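Local structure of multicopper oxidase (Arthrobacter sp. FB24, 3GDC) at residues 221-225 / 226-230. The protein probably oxidises phenolic substrates with its copper centres, passing the electrons on to molecular oxygen as a laccase-type, two-domain multicopper oxidase. Residues are numbered along the deposited sequence; the frame is centred on the assembly and turned at random.
Sequences FHIHG and NFFHY. With CU (copper (II) ion), chain G.
Between Ile223 and Asn226 the backbone makes a type II beta turn, with Gly225 at positive phi, carrying the chain from strand 218-223 over to strand 228-232. Asn226 secures the turn: ND2 donates to the carbonyl O of His224 at 2.9 Å, in the carbonyl plane on a lone pair, with an N-H...O angle of 160°. CG of Asn226 lies beside its backbone N (chi1 -74°), which folds the amide back over the Gly225 peptide. With alanine in its place the amide bond would go, probably leaving the His224 carbonyl without this donor and the turn less firmly held. Ile223 sets CG1 3.8 Å from CB of Asn226, while its CG2 meets the ring edge of Phe228 at CD2, 3.7 Å away. Phe221 brings CE2 to 4.1 Å from CE2 of Phe228, the rings forming an offset edge-to-face pair with planes at 78°. His224 points the other way and binds copper through NE2 at 1.9 Å; His269 of the same chain and His134 of the second subunit complete that copper's ligands, and Asp101 of that subunit accepts a hydrogen bond from His224 ND1. His222 NE2 binds another copper with His91 of that subunit, consistent with the trinuclear cluster that two-domain laccases build between subunits. Phe221 and Phe228 pack on Ile246 of strand 245-249 and Leu256 of strand 253-258, joining the two sheets of the cupredoxin-like beta sandwich.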
ATOM      1  N   PHE A 221      -8.439   3.945  -5.622  1.00 14.89           N
ATOM      2  CA  PHE A 221      -9.389   4.981  -6.019  1.00 15.43           C
ATOM      3  C   PHE A 221      -8.680   5.929  -6.951  1.00 15.31           C
ATOM      4  O   PHE A 221      -7.642   6.491  -6.589  1.00 15.02           O
ATOM      5  CB  PHE A 221      -9.874   5.759  -4.783  1.00 15.22           C
ATOM      6  CG  PHE A 221     -10.827   6.885  -5.091  1.00 16.28           C
ATOM      7  CD1 PHE A 221     -12.196   6.733  -4.883  1.00 16.94           C
ATOM      8  CD2 PHE A 221     -10.352   8.115  -5.557  1.00 16.69           C
ATOM      9  CE1 PHE A 221     -13.088   7.784  -5.157  1.00 16.26           C
ATOM     10  CE2 PHE A 221     -11.238   9.163  -5.845  1.00 18.99           C
ATOM     11  CZ  PHE A 221     -12.600   8.997  -5.640  1.00 17.67           C
ATOM     12  N   HIS A 222      -9.255   6.143  -8.131  1.00 15.25           N
ATOM     13  CA  HIS A 222      -8.691   7.083  -9.095  1.00 15.74           C
ATOM     14  C   HIS A 222      -9.799   7.925  -9.691  1.00 15.60           C
ATOM     15  O   HIS A 222     -10.867   7.406  -9.979  1.00 15.01           O
ATOM     16  CB  HIS A 222      -7.958   6.328 -10.220  1.00 16.29           C
ATOM     17  CG  HIS A 222      -7.539   7.206 -11.361  1.00 17.62           C
ATOM     18  ND1 HIS A 222      -6.680   8.273 -11.203  1.00 20.22           N
ATOM     19  CD2 HIS A 222      -7.867   7.183 -12.675  1.00 19.53           C
ATOM     20  CE1 HIS A 222      -6.497   8.871 -12.367  1.00 21.02           C
ATOM     21  NE2 HIS A 222      -7.203   8.227 -13.278  1.00 20.64           N
ATOM     22  N   ILE A 223      -9.534   9.217  -9.878  1.00 16.42           N
ATOM     23  CA  ILE A 223     -10.471  10.122 -10.538  1.00 17.43           C
ATOM     24  C   ILE A 223      -9.845  10.678 -11.830  1.00 17.13           C
ATOM     25  O   ILE A 223      -8.719  11.177 -11.814  1.00 17.44           O
ATOM     26  CB  ILE A 223     -10.905  11.274  -9.590  1.00 18.06           C
ATOM     27  CG1 ILE A 223     -11.780  12.294 -10.309  1.00 19.91           C
ATOM     28  CG2 ILE A 223      -9.687  11.970  -8.960  1.00 19.96           C
ATOM     29  CD1 ILE A 223     -13.157  11.828 -10.561  1.00 22.29           C
ATOM     30  N   HIS A 224     -10.580  10.584 -12.936  1.00 17.42           N
ATOM     31  CA  HIS A 224     -10.124  11.124 -14.222  1.00 17.27           C
ATOM     32  C   HIS A 224     -10.078  12.638 -14.227  1.00 17.20           C
ATOM     33  O   HIS A 224     -11.005  13.297 -13.740  1.00 16.53           O
ATOM     34  CB  HIS A 224     -11.072  10.698 -15.342  1.00 17.98           C
ATOM     35  CG  HIS A 224     -10.921   9.272 -15.769  1.00 18.09           C
ATOM     36  ND1 HIS A 224     -11.193   8.859 -17.057  1.00 18.82           N
ATOM     37  CD2 HIS A 224     -10.528   8.165 -15.092  1.00 17.98           C
ATOM     38  CE1 HIS A 224     -10.985   7.559 -17.152  1.00 19.35           C
ATOM     39  NE2 HIS A 224     -10.581   7.114 -15.975  1.00 19.12           N
ATOM     40  N   GLY A 225      -9.010  13.177 -14.809  1.00 17.54           N
ATOM     41  CA  GLY A 225      -8.867  14.612 -15.073  1.00 17.62           C
ATOM     42  C   GLY A 225      -8.723  15.521 -13.868  1.00 18.33           C
ATOM     43  O   GLY A 225      -8.792  16.747 -13.997  1.00 18.39           O
ATOM     44  N   ASN A 226      -8.509  14.930 -12.694  1.00 18.13           N
ATOM     45  CA  ASN A 226      -8.564  15.681 -11.449  1.00 18.23           C
ATOM     46  C   ASN A 226      -7.529  15.195 -10.444  1.00 17.82           C
ATOM     47  O   ASN A 226      -7.037  14.070 -10.546  1.00 18.27           O
ATOM     48  CB  ASN A 226      -9.977  15.597 -10.866  1.00 17.99           C
ATOM     49  CG  ASN A 226     -10.965  16.462 -11.629  1.00 18.33           C
ATOM     50  OD1 ASN A 226     -11.105  17.649 -11.350  1.00 20.84           O
ATOM     51  ND2 ASN A 226     -11.636  15.874 -12.612  1.00 18.34           N
ATOM     52  N   PHE A 227      -7.192  16.059  -9.490  1.00 17.66           N
ATOM     53  CA  PHE A 227      -6.250  15.747  -8.433  1.00 17.18           C
ATOM     54  C   PHE A 227      -6.888  16.151  -7.111  1.00 17.34           C
ATOM     55  O   PHE A 227      -7.720  17.063  -7.076  1.00 17.94           O
ATOM     56  CB  PHE A 227      -4.936  16.500  -8.638  1.00 17.92           C
ATOM     57  CG  PHE A 227      -3.989  15.800  -9.561  1.00 17.83           C
ATOM     58  CD1 PHE A 227      -4.263  15.725 -10.922  1.00 19.94           C
ATOM     59  CD2 PHE A 227      -2.837  15.192  -9.068  1.00 18.92           C
ATOM     60  CE1 PHE A 227      -3.398  15.056 -11.779  1.00 19.97           C
ATOM     61  CE2 PHE A 227      -1.967  14.524  -9.926  1.00 20.18           C
ATOM     62  CZ  PHE A 227      -2.258  14.460 -11.275  1.00 19.23           C
ATOM     63  N   PHE A 228      -6.538  15.441  -6.050  1.00 16.36           N
ATOM     64  CA  PHE A 228      -7.101  15.730  -4.729  1.00 16.19           C
ATOM     65  C   PHE A 228      -6.009  15.746  -3.677  1.00 16.33           C
ATOM     66  O   PHE A 228      -4.969  15.107  -3.852  1.00 16.28           O
ATOM     67  CB  PHE A 228      -8.191  14.709  -4.359  1.00 15.63           C
ATOM     68  CG  PHE A 228      -7.776  13.271  -4.531  1.00 14.55           C
ATOM     69  CD1 PHE A 228      -7.088  12.605  -3.519  1.00 13.65           C
ATOM     70  CD2 PHE A 228      -8.101  12.572  -5.702  1.00 14.06           C
ATOM     71  CE1 PHE A 228      -6.693  11.277  -3.665  1.00 14.64           C
ATOM     72  CE2 PHE A 228      -7.721  11.243  -5.850  1.00 13.90           C
ATOM     73  CZ  PHE A 228      -7.018  10.595  -4.823  1.00 14.40           C
ATOM     74  N   HIS A 229      -6.245  16.480  -2.587  1.00 15.93           N
ATOM     75  CA  HIS A 229      -5.417  16.353  -1.403  1.00 16.37           C
ATOM     76  C   HIS A 229      -5.956  15.210  -0.576  1.00 15.59           C
ATOM     77  O   HIS A 229      -7.171  15.066  -0.436  1.00 16.26           O
ATOM     78  CB  HIS A 229      -5.403  17.648  -0.586  1.00 16.37           C
ATOM     79  CG  HIS A 229      -4.512  18.702  -1.167  1.00 17.84           C
ATOM     80  ND1 HIS A 229      -4.984  19.724  -1.961  1.00 20.55           N
ATOM     81  CD2 HIS A 229      -3.171  18.861  -1.103  1.00 19.33           C
ATOM     82  CE1 HIS A 229      -3.971  20.483  -2.344  1.00 20.80           C
ATOM     83  NE2 HIS A 229      -2.859  19.981  -1.837  1.00 21.77           N
ATOM     84  N   TYR A 230      -5.063  14.375  -0.063  1.00 14.97           N
ATOM     85  CA  TYR A 230      -5.487  13.217   0.704  1.00 14.82           C
ATOM     86  C   TYR A 230      -5.021  13.298   2.158  1.00 15.04           C
ATOM     87  O   TYR A 230      -3.856  13.604   2.430  1.00 15.18           O
ATOM     88  CB  TYR A 230      -4.997  11.920   0.054  1.00 15.74           C
ATOM     89  CG  TYR A 230      -5.471  10.681   0.758  1.00 15.06           C
ATOM     90  CD1 TYR A 230      -6.824  10.331   0.769  1.00 14.38           C
ATOM     91  CD2 TYR A 230      -4.572   9.847   1.410  1.00 13.67           C
ATOM     92  CE1 TYR A 230      -7.262   9.182   1.419  1.00 16.12           C
ATOM     93  CE2 TYR A 230      -5.003   8.695   2.055  1.00 14.64           C
ATOM     94  CZ  TYR A 230      -6.339   8.369   2.056  1.00 15.35           C
ATOM     95  OH  TYR A 230      -6.765   7.238   2.707  1.00 16.79           O
TER
HETATM   96 CU    CU G 304     -10.187   5.217 -15.810  0.50 28.54          CU